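Local coordinates for amidase (Bacillus anthracis, PDB 5EWQ), which probably hydrolyses carboxylic amides to the acid and ammonia, as a member of the amidase signature family of serine hydrolases, at residues Ala172-Phe177 / Ile254-Thr259; Glu326-Val331 / Asn452-Leu457; Lys334-Leu339 / Ala344-Tyr349. All blocks are in the same frame, centred on the assembly; numbering follows the deposited sequence.

Contact 1 of 3, residues Ala172-Phe177 / Ile254-Thr259; sequences ANYLSF and IPLAET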
loop_
_atom_site.group_PDB
_atom_site.type_symbol
_atom_site.label_atom_id
_atom_site.label_comp_id
_atom_site.label_asym_id
_atom_site.label_seq_id
_atom_site.Cartn_x
_atom_site.Cartn_y
_atom_site.Cartn_z
ATOM N N ALA A 172 3.856 -6.883 9.007
ATOM C CA ALA A 172 3.839 -5.452 8.711
ATOM C C ALA A 172 5.068 -4.765 9.291
ATOM O O ALA A 172 4.965 -3.716 9.928
ATOM C CB ALA A 172 2.565 -4.809 9.240
ATOM N N ASN A 173 6.227 -5.378 9.060
ATOM C CA ASN A 173 7.503 -4.916 9.603
ATOM C C ASN A 173 7.482 -4.831 11.126
ATOM O O ASN A 173 7.673 -3.760 11.704
ATOM C CB ASN A 173 7.889 -3.561 9.008
ATOM C CG ASN A 173 9.326 -3.182 9.311
ATOM O OD1 ASN A 173 10.186 -4.049 9.482
ATOM N ND2 ASN A 173 9.595 -1.883 9.385
ATOM N N TYR A 174 7.241 -5.966 11.772
ATOM C CA TYR A 174 7.286 -6.035 13.227
ATOM C C TYR A 174 7.723 -7.423 13.679
ATOM O O TYR A 174 6.979 -8.132 14.354
ATOM C CB TYR A 174 5.928 -5.681 13.833
ATOM C CG TYR A 174 6.010 -5.216 15.270
ATOM C CD1 TYR A 174 6.457 -3.938 15.577
ATOM C CD2 TYR A 174 5.644 -6.053 16.318
ATOM C CE1 TYR A 174 6.538 -3.504 16.887
ATOM C CE2 TYR A 174 5.723 -5.627 17.632
ATOM C CZ TYR A 174 6.170 -4.352 17.909
ATOM O OH TYR A 174 6.251 -3.919 19.212
ATOM N N LEU A 175 8.938 -7.802 13.297
ATOM C CA LEU A 175 9.485 -9.102 13.656
ATOM C C LEU A 175 10.820 -8.938 14.379
ATOM O O LEU A 175 11.003 -9.449 15.482
ATOM C CB LEU A 175 9.650 -9.971 12.408
ATOM C CG LEU A 175 9.943 -11.452 12.644
ATOM C CD1 LEU A 175 8.913 -12.045 13.586
ATOM C CD2 LEU A 175 9.963 -12.209 11.325
ATOM N N SER A 176 11.744 -8.215 13.755
ATOM C CA SER A 176 13.034 -7.919 14.371
ATOM C C SER A 176 13.625 -6.632 13.807
ATOM O O SER A 176 13.203 -6.152 12.754
ATOM C CB SER A 176 14.013 -9.076 14.169
ATOM O OG SER A 176 14.504 -9.101 12.840
ATOM N N PHE A 177 14.609 -6.082 14.510
ATOM C CA PHE A 177 15.228 -4.822 14.116
ATOM C C PHE A 177 16.212 -5.007 12.963
ATOM O O PHE A 177 16.586 -4.043 12.295
ATOM C CB PHE A 177 15.950 -4.184 15.306
ATOM C CG PHE A 177 15.081 -3.992 16.518
ATOM C CD1 PHE A 177 14.311 -2.850 16.661
ATOM C CD2 PHE A 177 15.047 -4.948 17.521
ATOM C CE1 PHE A 177 13.516 -2.668 17.779
ATOM C CE2 PHE A 177 14.253 -4.771 18.641
ATOM C CZ PHE A 177 13.488 -3.629 18.770
ATOM N N ILE A 254 -5.207 -8.872 8.876
ATOM C CA ILE A 254 -4.347 -9.236 9.997
ATOM C C ILE A 254 -3.693 -7.987 10.579
ATOM O O ILE A 254 -2.878 -7.340 9.921
ATOM C CB ILE A 254 -3.260 -10.243 9.580
ATOM C CG1 ILE A 254 -3.901 -11.542 9.090
ATOM C CG2 ILE A 254 -2.319 -10.523 10.741
ATOM C CD1 ILE A 254 -2.900 -12.605 8.699
ATOM N N PRO A 255 -4.056 -7.648 11.823
ATOM C CA PRO A 255 -3.679 -6.376 12.444
ATOM C C PRO A 255 -2.226 -6.308 12.899
ATOM O O PRO A 255 -1.494 -7.298 12.850
ATOM C CB PRO A 255 -4.615 -6.296 13.651
ATOM C CG PRO A 255 -4.831 -7.721 14.028
ATOM C CD PRO A 255 -4.856 -8.488 12.732
ATOM N N LEU A 256 -1.825 -5.118 13.333
ATOM C CA LEU A 256 -0.535 -4.894 13.968
ATOM C C LEU A 256 -0.767 -4.026 15.197
ATOM O O LEU A 256 -0.347 -4.361 16.303
ATOM C CB LEU A 256 0.444 -4.225 13.000
ATOM C CG LEU A 256 1.725 -3.630 13.590
ATOM C CD1 LEU A 256 2.500 -4.677 14.366
ATOM C CD2 LEU A 256 2.593 -3.030 12.494
ATOM N N ALA A 257 -1.451 -2.908 14.981
ATOM C CA ALA A 257 -1.896 -2.035 16.058
ATOM C C ALA A 257 -3.135 -1.278 15.600
ATOM O O ALA A 257 -3.034 -0.291 14.870
ATOM C CB ALA A 257 -0.797 -1.072 16.465
ATOM N N GLU A 258 -4.303 -1.746 16.033
ATOM C CA GLU A 258 -5.583 -1.217 15.566
ATOM C C GLU A 258 -5.754 0.275 15.850
ATOM O O GLU A 258 -6.642 0.922 15.293
ATOM C CB GLU A 258 -6.735 -2.005 16.195
ATOM C CG GLU A 258 -6.759 -3.471 15.794
ATOM C CD GLU A 258 -7.886 -4.240 16.453
ATOM O OE1 GLU A 258 -8.001 -5.459 16.199
ATOM O OE2 GLU A 258 -8.656 -3.630 17.225
ATOM N N THR A 259 -4.902 0.812 16.716
ATOM C CA THR A 259 -4.864 2.246 16.968
ATOM C C THR A 259 -4.437 2.995 15.707
ATOM O O THR A 259 -4.969 4.061 15.394
ATOM C CB THR A 259 -3.898 2.592 18.119
ATOM O OG1 THR A 259 -4.317 1.926 19.317
ATOM C CG2 THR A 259 -3.865 4.093 18.365
#
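Leu256 meets Ala172 and Tyr174 through its two methyl groups, one for each partner, in a buried, mainly apolar contact. Its CD2 lies 3.7 Å from Ala172 CB and 3.6 Å from the carbonyl O of Ala172, whereas CD1 reaches the Tyr174 side chain near its root, 3.6 Å from Tyr174 CB. From there CD1 also sits 3.7 Å from Tyr174 CG, approaching the ring obliquely at its inner end, far from the hydroxyl. The two side chains cross at about a right angle. Leu256 has CG trans to its own N (chi1 166°), which carries the fork across toward 172-177 and sets one prong against each neighbour. The closest pair of CA atoms, those of Ala172 and Leu256, are 6.9 Å apart, and no hydrogen bond joins the two segments.

Polar bonds instead fix the loop that presents the leucine: the N atoms of Leu256 and Ala257 are held by OD2 and OD1 of Asp261. Phe367 of helix 360-377 touches Leu256 and meets the Tyr174 ring at about 50°. Leu256 also touches Thr225, and Ile254 bonds through its backbone to Asn124. The contact thus joins the short 170-173 helix and the turn after it to the loop between strands 239-242 and 263-267, near the C-terminal ends of the parallel neighbours 118-122 and 219-223 in the large mixed sheet of the amidase signature fold.

Contact 2 of 3, residues Glu326-Val331 / Asn452-Leu457; sequences ENRKAV and NNEEVL
Arg328 and Asn452 bring the two backbones nearest together, yet their CA atoms remain 11.0 Å apart, so the link is made entirely by side chains reaching over from opposite directions. The segments belong to the part of the sheet where strands 447-451, 314-317 and 345-347 run parallel: Arg328 lies at the start of the 329-341 helical region of a beta-alpha-beta unit, and Asn452 and Glu454 lie in the loop that follows strand 447-451.

Arg328 NH1 and Glu454 OE2 form a long salt bridge of 3.5 Å, without a hydrogen bond, and the guanidinium and carboxylate planes are turned 51° from each other; the pairing is therefore neither coplanar nor two-pronged. Glu454 spans the distance with an extended chain (chi2 175°), while bends in the Arg328 chain at chi2 and chi3 bring its guanidinium beside both Asn452 and Glu454. Lying at the surface, the pair is probably screened by solvent.

Val480 of strand 479-485 and Ile451 pack against Arg328, the former touching Asn452 as well. A hydrogen bond from Gly481 N to Asn452 OD1 holds the amide with its NH2 group toward the arginine. Without bonding to the guanidinium, Asn452 ND2 comes over one of its faces, 3.8 Å above the plane and displaced toward the rim, with the amide plane standing 78° from the guanidinium plane and ND2 4.0 Å from Arg328 NE.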
loop_
_atom_site.group_PDB
_atom_site.type_symbol
_atom_site.label_atom_id
_atom_site.label_comp_id
_atom_site.label_asym_id
_atom_site.label_seq_id
_atom_site.Cartn_x
_atom_site.Cartn_y
_atom_site.Cartn_z
ATOM N N GLU A 326 23.743 16.646 -1.432
ATOM C CA GLU A 326 23.948 16.932 -2.849
ATOM C C GLU A 326 23.220 15.925 -3.736
ATOM O O GLU A 326 22.967 16.187 -4.913
ATOM C CB GLU A 326 25.442 16.939 -3.181
ATOM N N ASN A 327 22.885 14.773 -3.162
ATOM C CA ASN A 327 22.203 13.717 -3.897
ATOM C C ASN A 327 20.734 14.048 -4.153
ATOM O O ASN A 327 20.225 13.831 -5.253
ATOM C CB ASN A 327 22.317 12.392 -3.141
ATOM C CG ASN A 327 22.525 11.208 -4.064
ATOM O OD1 ASN A 327 23.070 11.348 -5.158
ATOM N ND2 ASN A 327 22.089 10.033 -3.626
ATOM N N ARG A 328 20.056 14.576 -3.138
ATOM C CA ARG A 328 18.637 14.900 -3.253
ATOM C C ARG A 328 18.389 16.393 -3.460
ATOM O O ARG A 328 17.239 16.833 -3.494
ATOM C CB ARG A 328 17.874 14.433 -2.011
ATOM C CG ARG A 328 17.902 12.933 -1.766
ATOM C CD ARG A 328 16.596 12.469 -1.134
ATOM N NE ARG A 328 16.805 11.551 -0.019
ATOM C CZ ARG A 328 16.757 11.908 1.261
ATOM N NH1 ARG A 328 16.501 13.168 1.589
ATOM N NH2 ARG A 328 16.958 11.008 2.213
ATOM N N LYS A 329 19.463 17.165 -3.592
ATOM C CA LYS A 329 19.352 18.616 -3.729
ATOM C C LYS A 329 18.612 19.020 -5.000
ATOM O O LYS A 329 17.823 19.966 -4.994
ATOM C CB LYS A 329 20.740 19.259 -3.711
ATOM N N ALA A 330 18.870 18.300 -6.087
ATOM C CA ALA A 330 18.250 18.602 -7.372
ATOM C C ALA A 330 16.775 18.215 -7.385
ATOM O O ALA A 330 15.947 18.910 -7.975
ATOM C CB ALA A 330 18.993 17.894 -8.496
ATOM N N VAL A 331 16.452 17.105 -6.730
ATOM C CA VAL A 331 15.077 16.621 -6.675
ATOM C C VAL A 331 14.214 17.518 -5.793
ATOM O O VAL A 331 13.097 17.880 -6.165
ATOM C CB VAL A 331 15.011 15.176 -6.146
ATOM C CG1 VAL A 331 13.574 14.678 -6.135
ATOM C CG2 VAL A 331 15.886 14.267 -6.993
ATOM N N ASN A 452 9.950 11.627 1.073
ATOM C CA ASN A 452 9.853 10.240 1.525
ATOM C C ASN A 452 9.023 10.102 2.800
ATOM O O ASN A 452 7.906 10.612 2.878
ATOM C CB ASN A 452 11.247 9.644 1.736
ATOM C CG ASN A 452 12.059 9.595 0.456
ATOM O OD1 ASN A 452 11.505 9.550 -0.642
ATOM N ND2 ASN A 452 13.380 9.602 0.593
ATOM N N ASN A 453 9.572 9.419 3.799
ATOM C CA ASN A 453 8.834 9.159 5.032
ATOM C C ASN A 453 9.468 9.799 6.265
ATOM O O ASN A 453 9.495 9.200 7.342
ATOM C CB ASN A 453 8.695 7.650 5.251
ATOM C CG ASN A 453 10.032 6.963 5.442
ATOM O OD1 ASN A 453 11.049 7.394 4.897
ATOM N ND2 ASN A 453 10.039 5.890 6.224
ATOM N N GLU A 454 9.959 11.023 6.111
ATOM C CA GLU A 454 10.661 11.705 7.193
ATOM C C GLU A 454 9.721 12.191 8.298
ATOM O O GLU A 454 10.110 12.254 9.464
ATOM C CB GLU A 454 11.465 12.882 6.639
ATOM C CG GLU A 454 12.584 12.469 5.696
ATOM C CD GLU A 454 13.293 13.655 5.074
ATOM O OE1 GLU A 454 12.916 14.806 5.380
ATOM O OE2 GLU A 454 14.228 13.435 4.274
ATOM N N GLU A 455 8.488 12.531 7.932
ATOM C CA GLU A 455 7.523 13.040 8.904
ATOM C C GLU A 455 6.179 12.321 8.806
ATOM O O GLU A 455 5.191 12.898 8.353
ATOM C CB GLU A 455 7.316 14.546 8.713
ATOM C CG GLU A 455 8.587 15.376 8.805
ATOM C CD GLU A 455 9.222 15.330 10.181
ATOM O OE1 GLU A 455 8.482 15.187 11.177
ATOM O OE2 GLU A 455 10.465 15.433 10.266
ATOM N N VAL A 456 6.143 11.066 9.242
ATOM C CA VAL A 456 4.922 10.268 9.167
ATOM C C VAL A 456 4.341 10.003 10.553
ATOM O O VAL A 456 3.142 9.763 10.698
ATOM C CB VAL A 456 5.178 8.922 8.459
ATOM C CG1 VAL A 456 3.865 8.227 8.137
ATOM C CG2 VAL A 456 5.974 9.143 7.193
ATOM N N LEU A 457 5.200 10.062 11.567
ATOM C CA LEU A 457 4.818 9.754 12.945
ATOM C C LEU A 457 3.595 10.532 13.423
ATOM O O LEU A 457 2.689 9.965 14.033
ATOM C CB LEU A 457 5.993 10.025 13.887
ATOM C CG LEU A 457 5.717 9.866 15.384
ATOM C CD1 LEU A 457 5.240 8.458 15.698
ATOM C CD2 LEU A 457 6.954 10.211 16.201
#

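Contact 3 of 3, residues Lys334-Leu339 / Ala344-Tyr349; sequences KIRKDL and AILTDY
Leu346 projects from strand 345-347 against helix 329-341, and its two methyls make most of the apolar contact. CD2 packs on Leu339, 3.8 Å from Leu339 CB and equally close to Leu339 CD1, the two leucines crossing at about a right angle. CD1 lies farther back along the helix, mainly against Arg336, 3.6 Å from Arg336 O and 4.1 Å from Arg336 CB. The fork reaches both residues because Leu346 CG is trans to the carbonyl carbon (chi1 -57°) and the chain beyond it is extended. Tyr501 of helix 491-503 also touches Leu339, while Leu317 of strand 314-317 touches Leu346 and Arg336.

This is the return half of a beta-alpha-beta unit: strand 314-317, helix 329-341 and then strand 345-347, which lies parallel to the first strand and forms one border of the mixed sheet.

Hydrogen bonding between the segments is slight. Ala344 N donates to Leu339 O over 3.1 Å, a weak bond bent to 129° at the hydrogen, where the chain turns from helix to strand. Ala344 CB rests against the same carbonyl oxygen.

Within the helix, an ion pair joins residues one turn apart. Lys334 NZ donates to Asp338 OD2 at 2.6 Å, the oxygen accepting on its syn lone pair, and Asn507 OD1 gives the ammonium a second partner.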
loop_
_atom_site.group_PDB
_atom_site.type_symbol
_atom_site.label_atom_id
_atom_site.label_comp_id
_atom_site.label_asym_id
_atom_site.label_seq_id
_atom_site.Cartn_x
_atom_site.Cartn_y
_atom_site.Cartn_z
ATOM N N LYS A 334 13.365 20.802 -7.440
ATOM C CA LYS A 334 12.361 20.679 -8.490
ATOM C C LYS A 334 10.961 20.575 -7.892
ATOM O O LYS A 334 9.978 20.972 -8.520
ATOM C CB LYS A 334 12.652 19.465 -9.376
ATOM C CG LYS A 334 11.783 19.388 -10.622
ATOM C CD LYS A 334 12.114 18.164 -11.460
ATOM C CE LYS A 334 11.265 18.115 -12.721
ATOM N NZ LYS A 334 9.809 18.104 -12.410
ATOM N N ILE A 335 10.878 20.039 -6.678
ATOM C CA ILE A 335 9.606 19.937 -5.972
ATOM C C ILE A 335 9.028 21.325 -5.710
ATOM O O ILE A 335 7.850 21.571 -5.961
ATOM C CB ILE A 335 9.752 19.181 -4.637
ATOM C CG1 ILE A 335 10.140 17.724 -4.889
ATOM C CG2 ILE A 335 8.458 19.242 -3.841
ATOM C CD1 ILE A 335 10.264 16.899 -3.626
ATOM N N ARG A 336 9.870 22.229 -5.216
ATOM C CA ARG A 336 9.454 23.607 -4.972
ATOM C C ARG A 336 9.029 24.288 -6.265
ATOM O O ARG A 336 8.012 24.980 -6.307
ATOM C CB ARG A 336 10.579 24.407 -4.313
ATOM C CG ARG A 336 10.985 23.912 -2.939
ATOM C CD ARG A 336 11.801 24.961 -2.200
ATOM N NE ARG A 336 12.972 25.387 -2.961
ATOM C CZ ARG A 336 13.881 26.246 -2.514
ATOM N NH1 ARG A 336 14.916 26.576 -3.274
ATOM N NH2 ARG A 336 13.756 26.774 -1.304
ATOM N N LYS A 337 9.816 24.088 -7.317
ATOM C CA LYS A 337 9.538 24.686 -8.617
ATOM C C LYS A 337 8.187 24.233 -9.159
ATOM O O LYS A 337 7.358 25.058 -9.539
ATOM C CB LYS A 337 10.644 24.343 -9.616
ATOM C CG LYS A 337 10.359 24.806 -11.037
ATOM C CD LYS A 337 11.493 24.436 -11.980
ATOM C CE LYS A 337 11.147 24.777 -13.420
ATOM N NZ LYS A 337 10.859 26.226 -13.599
ATOM N N ASP A 338 7.970 22.920 -9.184
ATOM C CA ASP A 338 6.729 22.353 -9.702
ATOM C C ASP A 338 5.513 22.812 -8.903
ATOM O O ASP A 338 4.429 22.990 -9.459
ATOM C CB ASP A 338 6.806 20.825 -9.710
ATOM C CG ASP A 338 7.806 20.297 -10.722
ATOM O OD1 ASP A 338 8.005 20.961 -11.762
ATOM O OD2 ASP A 338 8.392 19.222 -10.478
ATOM N N LEU A 339 5.695 23.004 -7.600
ATOM C CA LEU A 339 4.626 23.514 -6.751
ATOM C C LEU A 339 4.348 24.980 -7.062
ATOM O O LEU A 339 3.194 25.403 -7.137
ATOM C CB LEU A 339 4.977 23.342 -5.271
ATOM C CG LEU A 339 4.919 21.918 -4.713
ATOM C CD1 LEU A 339 5.327 21.897 -3.249
ATOM C CD2 LEU A 339 3.531 21.325 -4.893
ATOM N N ALA A 344 1.162 27.693 -6.481
ATOM C CA ALA A 344 0.896 27.485 -5.062
ATOM C C ALA A 344 1.793 28.357 -4.189
ATOM O O ALA A 344 2.936 28.645 -4.546
ATOM C CB ALA A 344 1.077 26.018 -4.702
ATOM N N ILE A 345 1.264 28.779 -3.045
ATOM C CA ILE A 345 2.031 29.568 -2.089
ATOM C C ILE A 345 2.747 28.656 -1.102
ATOM O O ILE A 345 2.109 27.939 -0.331
ATOM C CB ILE A 345 1.136 30.554 -1.314
ATOM N N LEU A 346 4.074 28.686 -1.127
ATOM C CA LEU A 346 4.873 27.806 -0.283
ATOM C C LEU A 346 5.281 28.481 1.027
ATOM O O LEU A 346 5.620 29.665 1.047
ATOM C CB LEU A 346 6.115 27.335 -1.043
ATOM C CG LEU A 346 5.848 26.624 -2.374
ATOM C CD1 LEU A 346 7.129 26.041 -2.954
ATOM C CD2 LEU A 346 4.790 25.541 -2.213
ATOM N N THR A 347 5.252 27.719 2.118
ATOM C CA THR A 347 5.602 28.245 3.435
ATOM C C THR A 347 6.981 27.782 3.918
ATOM O O THR A 347 7.130 26.652 4.393
ATOM C CB THR A 347 4.546 27.844 4.487
ATOM O OG1 THR A 347 3.266 28.365 4.102
ATOM C CG2 THR A 347 4.922 28.385 5.859
ATOM N N ASP A 348 7.967 28.669 3.772
ATOM C CA ASP A 348 9.336 28.514 4.293
ATOM C C ASP A 348 9.829 27.079 4.491
ATOM O O ASP A 348 9.824 26.280 3.557
ATOM C CB ASP A 348 9.460 29.277 5.619
ATOM N N TYR A 349 10.262 26.779 5.713
ATOM C CA TYR A 349 10.719 25.446 6.091
ATOM C C TYR A 349 10.147 25.101 7.459
ATOM O O TYR A 349 10.685 25.505 8.493
ATOM C CB TYR A 349 12.250 25.378 6.095
ATOM C CG TYR A 349 12.863 24.260 6.919
ATOM C CD1 TYR A 349 12.442 22.941 6.781
ATOM C CD2 TYR A 349 13.888 24.531 7.815
ATOM C CE1 TYR A 349 13.016 21.931 7.532
ATOM C CE2 TYR A 349 14.465 23.531 8.565
ATOM C CZ TYR A 349 14.025 22.237 8.422
ATOM O OH TYR A 349 14.607 21.245 9.172
#

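In the fold
Followed from the N terminus, the chain first closes contact 1, where 254-259 returns to 172-177 after 76 intervening residues that include strands 219-223 and 239-242. Contact 2 opens only later, at the start of helix 329-341, and closes 120 residues on, in the loop after strand 447-451. Contact 3 falls wholly within that span: the chain leaves the same helix and strand 345-347 soon packs back against it. Contacts 2 and 3, with centres about 14 Å apart, thus tie the helix region to the edge strand 345-347 and to the loop after strand 447-451, two strands farther in. Contact 1 lies elsewhere, its centre about 25 Å from that of contact 2, and none of the three cross.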